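PDB 3FTJ: macrolide export ATP-binding/permease protein MacB from Actinobacillus actinomycetemcomitans, which is the inner-membrane ABC transporter of the tripartite efflux system MacAB-TdeA, probably driving macrolide export by ATP hydrolysis, its periplasmic region being the part present here. Local coordinates for residues F24-R27 / R28-H31; D39-T42 / L43-Q46. All blocks are in the same frame, centred on the assembly; numbering follows the deposited sequence.

Contact 1. Residues F24-R27 / R28-H31; sequences FGDR and RSRH
Asp-26 sits at the N-cap of the short helix 27-31, and its carboxylate turns back onto the first turn. With CG anti to the backbone N (chi1 -163°), OD1 comes up against the amide of Ser-29: the capping bond from Ser-29 N to Asp-26 OD1 is nearly straight, but at 3.3 Å it is weak. The same oxygen is reached by a water, which donates to Asp-26 OD1 at 2.7 Å and accepts from Arg-28 N, so a second amide of the first turn is tied to the cap through solvent. The carbonyl of Asp-26 is used as well. Ser-29 OG donates to Asp-26 O at 3.1 Å, tilted a little from the carbonyl plane, and is itself the acceptor for Asn-22 N, a link back into the loop that follows strand 15-20. One residue on, Arg-27 O takes two donors from opposite faces of its carbonyl plane: Arg-30 N at 3.0 Å, closing a tight turn, and His-31 ND1, also at 3.0 Å, in a bent bond. On the flank facing strand 206-209, Phe-24 CD1 lies over one face of the Arg-30 guanidinium, 3.6 Å from Arg-30 NE, with the ring and guanidinium planes 58° apart. The bend of the arginine chain at chi3 (85°) brings the group there; Phe-207 meets the Phe-24 ring edge-to-face and also touches Arg-30. The helix start is therefore held by one carboxylate, two backbone carbonyls and a water, a polar arrangement at the protein surface, and the negative charge of Asp-26 would be expected to suit the positive end of the helix dipole, where the amides of Arg-28 and Ser-29 find their acceptors in the water and the cap.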
ATOM      1  N   PHE A  24       7.079  14.432   4.620  1.00 43.60           N
ATOM      2  CA  PHE A  24       7.775  13.693   5.671  1.00 50.32           C
ATOM      3  C   PHE A  24       8.432  14.660   6.650  1.00 49.91           C
ATOM      4  O   PHE A  24       8.826  14.273   7.750  1.00 55.12           O
ATOM      5  CB  PHE A  24       8.817  12.744   5.082  1.00 48.59           C
ATOM      6  CG  PHE A  24       8.249  11.752   4.110  1.00 47.70           C
ATOM      7  CD1 PHE A  24       7.220  10.906   4.486  1.00 46.26           C
ATOM      8  CD2 PHE A  24       8.754  11.657   2.826  1.00 45.23           C
ATOM      9  CE1 PHE A  24       6.700   9.988   3.598  1.00 42.89           C
ATOM     10  CE2 PHE A  24       8.240  10.739   1.932  1.00 47.17           C
ATOM     11  CZ  PHE A  24       7.210   9.905   2.315  1.00 45.87           C
ATOM     12  N   GLY A  25       8.551  15.920   6.239  1.00 47.00           N
ATOM     13  CA  GLY A  25       9.036  16.972   7.115  1.00 50.46           C
ATOM     14  C   GLY A  25       7.898  17.541   7.943  1.00 53.46           C
ATOM     15  O   GLY A  25       7.862  18.738   8.236  1.00 52.76           O
ATOM     16  N   ASP A  26       6.964  16.671   8.316  1.00 51.46           N
ATOM     17  CA  ASP A  26       5.771  17.076   9.046  1.00 48.45           C
ATOM     18  C   ASP A  26       5.009  15.834   9.506  1.00 47.49           C
ATOM     19  O   ASP A  26       3.918  15.542   9.013  1.00 45.39           O
ATOM     20  CB  ASP A  26       4.885  17.957   8.162  1.00 44.76           C
ATOM     21  CG  ASP A  26       3.861  18.751   8.959  1.00 45.56           C
ATOM     22  OD1 ASP A  26       3.592  18.396  10.122  1.00 48.73           O
ATOM     23  OD2 ASP A  26       3.319  19.734   8.415  1.00 48.93           O
ATOM     24  N   ARG A  27       5.600  15.104  10.450  1.00 48.79           N
ATOM     25  CA  ARG A  27       5.014  13.872  10.976  1.00 45.94           C
ATOM     26  C   ARG A  27       3.617  14.105  11.526  1.00 44.62           C
ATOM     27  O   ARG A  27       2.717  13.284  11.330  1.00 45.23           O
ATOM     28  CB  ARG A  27       5.895  13.280  12.077  1.00 48.21           C
ATOM     29  CG  ARG A  27       7.215  12.699  11.597  1.00 54.74           C
ATOM     30  CD  ARG A  27       8.153  13.792  11.120  1.00 55.31           C
ATOM     31  NE  ARG A  27       9.498  13.289  10.853  1.00 59.66           N
ATOM     32  CZ  ARG A  27      10.517  14.055  10.477  1.00 60.10           C
ATOM     33  NH1 ARG A  27      10.346  15.360  10.321  1.00 60.90           N
ATOM     34  NH2 ARG A  27      11.709  13.514  10.257  1.00 58.06           N
ATOM     35  N   ARG A  28       3.449  15.225  12.220  1.00 41.39           N
ATOM     36  CA  ARG A  28       2.165  15.597  12.796  1.00 45.15           C
ATOM     37  C   ARG A  28       1.019  15.502  11.789  1.00 47.19           C
ATOM     38  O   ARG A  28       0.079  14.722  11.979  1.00 44.47           O
ATOM     39  CB  ARG A  28       2.233  17.007  13.385  1.00 46.85           C
ATOM     40  CG  ARG A  28       2.718  17.056  14.823  1.00 49.26           C
ATOM     41  CD  ARG A  28       1.637  16.587  15.787  1.00 53.91           C
ATOM     42  NE  ARG A  28       1.478  15.133  15.806  1.00 52.41           N
ATOM     43  CZ  ARG A  28       0.495  14.473  15.198  1.00 51.51           C
ATOM     44  NH1 ARG A  28      -0.430  15.128  14.507  1.00 49.56           N
ATOM     45  NH2 ARG A  28       0.437  13.152  15.282  1.00 45.23           N
ATOM     46  N   SER A  29       1.098  16.299  10.725  1.00 42.55           N
ATOM     47  CA  SER A  29       0.041  16.332   9.722  1.00 42.41           C
ATOM     48  C   SER A  29      -0.192  14.958   9.100  1.00 36.05           C
ATOM     49  O   SER A  29      -1.257  14.710   8.528  1.00 37.09           O
ATOM     50  CB  SER A  29       0.340  17.375   8.635  1.00 40.02           C
ATOM     51  OG  SER A  29       1.467  17.013   7.853  1.00 38.39           O
ATOM     52  N   ARG A  30       0.797  14.071   9.216  1.00 37.02           N
ATOM     53  CA  ARG A  30       0.709  12.744   8.602  1.00 37.01           C
ATOM     54  C   ARG A  30      -0.214  11.807   9.376  1.00 36.42           C
ATOM     55  O   ARG A  30      -0.679  10.799   8.837  1.00 35.38           O
ATOM     56  CB  ARG A  30       2.100  12.104   8.428  1.00 38.84           C
ATOM     57  CG  ARG A  30       2.941  12.700   7.287  1.00 36.82           C
ATOM     58  CD  ARG A  30       4.197  11.876   6.983  1.00 36.64           C
ATOM     59  NE  ARG A  30       3.939  10.764   6.067  1.00 40.28           N
ATOM     60  CZ  ARG A  30       4.057   9.472   6.377  1.00 44.42           C
ATOM     61  NH1 ARG A  30       4.442   9.094   7.594  1.00 45.02           N
ATOM     62  NH2 ARG A  30       3.794   8.546   5.462  1.00 35.48           N
ATOM     63  N   HIS A  31      -0.479  12.141  10.636  1.00 37.50           N
ATOM     64  CA  HIS A  31      -1.362  11.329  11.469  1.00 34.44           C
ATOM     65  C   HIS A  31      -2.838  11.512  11.106  1.00 31.91           C
ATOM     66  O   HIS A  31      -3.634  10.591  11.263  1.00 30.50           O
ATOM     67  CB  HIS A  31      -1.149  11.647  12.949  1.00 32.17           C
ATOM     68  CG  HIS A  31       0.094  11.047  13.527  1.00 41.09           C
ATOM     69  ND1 HIS A  31       1.331  11.657  13.438  1.00 45.53           N
ATOM     70  CD2 HIS A  31       0.295   9.899  14.217  1.00 38.39           C
ATOM     71  CE1 HIS A  31       2.234  10.912  14.047  1.00 40.46           C
ATOM     72  NE2 HIS A  31       1.632   9.837  14.526  1.00 41.71           N
TER
HETATM   73  O   HOH W   1       5.227  17.670  12.147  1.00 41.46           O

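Contact 2. Residues D39-T42 / L43-Q46; sequences DANT and LSKQ
Thr-42 and Leu-43, neighbours on helix 37-44, bury the most surface here, with Asn-41 close behind. Leu-43 reaches back along the helix: its CG lies 3.4 Å from Asp-39 O, the carbonyl that also accepts the backbone bond from Leu-43 N, so the carbonyl has the leucine's amide and its branch point against it at once. With CG anti to the carbonyl carbon (chi1 -69°), the isobutyl group lies beside that preceding turn, and it also packs on Leu-196 of helix 186-201 and on Ile-49 and Val-52 of strand 49-64. Within the MacB-like periplasmic core domain, helix 37-44 thus rests against both a long helix and a strand of the mixed sheet, Leu-43 lying on the buried side. Asp-39, one turn earlier, faces helix 186-201 too, and its OD2 bonds to His-201. Thr-42, one residue before Leu-43, has its carbonyl O bonded to Lys-45 N at 3.1 Å, a tightened i to i+3 turn in place of the i to i+4 pattern kept by Ser-44 N and Ala-40 O at 3.0 Å. Thr-42 OG1 bonds back to Ser-38 O, while its side chain and that of Gln-46 run alongside each other, pointing the same way. On the exposed side, the extended Lys-45 chain climbs past Asn-41 O, its CG 3.7 Å from that oxygen. The lysine and asparagine side chains cross at a slant; Asn-41 CG, anti to the backbone N (chi1 -173°), carries OD1 to Lys-45 NZ, which makes a weak hydrogen bond of 3.3 Å to Asn-41 OD1.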
ATOM      1  N   ASP A  39     -12.295   8.550  -2.345  1.00 19.75           N
ATOM      2  CA  ASP A  39     -11.253   9.223  -3.100  1.00 17.79           C
ATOM      3  C   ASP A  39     -10.637   8.238  -4.104  1.00 23.38           C
ATOM      4  O   ASP A  39     -10.535   8.543  -5.295  1.00 20.54           O
ATOM      5  CB  ASP A  39     -10.153   9.752  -2.175  1.00 21.93           C
ATOM      6  CG  ASP A  39     -10.631  10.862  -1.249  1.00 24.19           C
ATOM      7  OD1 ASP A  39     -11.696  11.468  -1.499  1.00 21.33           O
ATOM      8  OD2 ASP A  39      -9.917  11.130  -0.258  1.00 23.95           O
ATOM      9  N   ALA A  40     -10.237   7.058  -3.621  1.00 18.28           N
ATOM     10  CA  ALA A  40      -9.640   6.036  -4.475  1.00 21.01           C
ATOM     11  C   ALA A  40     -10.590   5.585  -5.585  1.00 23.91           C
ATOM     12  O   ALA A  40     -10.162   5.319  -6.707  1.00 23.82           O
ATOM     13  CB  ALA A  40      -9.182   4.832  -3.645  1.00 19.79           C
ATOM     14  N   ASN A  41     -11.876   5.500  -5.272  1.00 25.36           N
ATOM     15  CA  ASN A  41     -12.862   5.113  -6.270  1.00 26.37           C
ATOM     16  C   ASN A  41     -12.927   6.142  -7.398  1.00 27.77           C
ATOM     17  O   ASN A  41     -12.905   5.794  -8.574  1.00 30.88           O
ATOM     18  CB  ASN A  41     -14.234   4.940  -5.619  1.00 29.72           C
ATOM     19  CG  ASN A  41     -15.266   4.362  -6.573  1.00 37.57           C
ATOM     20  OD1 ASN A  41     -16.276   5.001  -6.872  1.00 40.88           O
ATOM     21  ND2 ASN A  41     -15.007   3.156  -7.071  1.00 32.45           N
ATOM     22  N   THR A  42     -12.998   7.416  -7.038  1.00 27.48           N
ATOM     23  CA  THR A  42     -13.039   8.477  -8.037  1.00 24.00           C
ATOM     24  C   THR A  42     -11.781   8.506  -8.901  1.00 26.23           C
ATOM     25  O   THR A  42     -11.850   8.705 -10.119  1.00 23.80           O
ATOM     26  CB  THR A  42     -13.255   9.826  -7.375  1.00 27.35           C
ATOM     27  OG1 THR A  42     -14.503   9.793  -6.678  1.00 28.51           O
ATOM     28  CG2 THR A  42     -13.287  10.942  -8.422  1.00 27.87           C
ATOM     29  N   LEU A  43     -10.629   8.285  -8.280  1.00 22.15           N
ATOM     30  CA  LEU A  43      -9.374   8.229  -9.022  1.00 25.19           C
ATOM     31  C   LEU A  43      -9.372   7.071 -10.017  1.00 25.11           C
ATOM     32  O   LEU A  43      -8.898   7.208 -11.140  1.00 26.63           O
ATOM     33  CB  LEU A  43      -8.182   8.117  -8.067  1.00 21.42           C
ATOM     34  CG  LEU A  43      -7.886   9.355  -7.213  1.00 23.38           C
ATOM     35  CD1 LEU A  43      -6.941   9.019  -6.054  1.00 24.75           C
ATOM     36  CD2 LEU A  43      -7.296  10.462  -8.067  1.00 24.20           C
ATOM     37  N   SER A  44      -9.915   5.932  -9.606  1.00 24.23           N
ATOM     38  CA  SER A  44      -9.918   4.748 -10.464  1.00 26.83           C
ATOM     39  C   SER A  44     -10.679   5.000 -11.757  1.00 29.07           C
ATOM     40  O   SER A  44     -10.534   4.252 -12.726  1.00 29.05           O
ATOM     41  CB  SER A  44     -10.543   3.555  -9.747  1.00 26.27           C
ATOM     42  OG  SER A  44     -11.913   3.799  -9.481  1.00 25.41           O
ATOM     43  N   LYS A  45     -11.488   6.057 -11.765  1.00 27.81           N
ATOM     44  CA  LYS A  45     -12.331   6.359 -12.913  1.00 31.36           C
ATOM     45  C   LYS A  45     -11.732   7.368 -13.893  1.00 32.97           C
ATOM     46  O   LYS A  45     -12.247   7.536 -14.997  1.00 40.66           O
ATOM     47  CB  LYS A  45     -13.720   6.803 -12.450  1.00 31.16           C
ATOM     48  CG  LYS A  45     -14.544   5.647 -11.913  1.00 30.19           C
ATOM     49  CD  LYS A  45     -15.787   6.101 -11.188  1.00 35.83           C
ATOM     50  CE  LYS A  45     -16.612   4.885 -10.767  1.00 45.75           C
ATOM     51  NZ  LYS A  45     -17.744   5.231  -9.857  1.00 50.65           N
ATOM     52  N   GLN A  46     -10.655   8.040 -13.497  1.00 29.51           N
ATOM     53  CA  GLN A  46      -9.994   8.981 -14.395  1.00 29.00           C
ATOM     54  C   GLN A  46      -9.395   8.208 -15.558  1.00 30.94           C
ATOM     55  O   GLN A  46      -8.903   7.093 -15.389  1.00 26.76           O
ATOM     56  CB  GLN A  46      -8.909   9.782 -13.669  1.00 27.67           C
ATOM     57  CG  GLN A  46      -9.424  10.546 -12.468  1.00 30.20           C
ATOM     58  CD  GLN A  46     -10.806  11.129 -12.703  1.00 31.42           C
ATOM     59  OE1 GLN A  46     -11.760  10.802 -11.994  1.00 31.59           O
ATOM     60  NE2 GLN A  46     -10.922  11.990 -13.705  1.00 31.98           N
TER

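In the fold
Contact 1 closes before contact 2 opens: residues 24-31 lead from the loop after strand 15-20 into helix 27-31, and residues 39-46 cover most of the next helix, 37-44, and the turn that leaves it toward strand 49-64. Their centres are 24 Å apart, and the nearest atoms about 13 Å, so they do not touch. Both belong to the MacB-like periplasmic core domain. Contact 1 is at the surface, bordering strand 206-209, whereas contact 2 is partly buried between helix 186-201 and strand 49-64. The connection between strands 15-20 and 49-64 of the mixed sheet thus carries two short helices, each meeting elements from the later part of the chain.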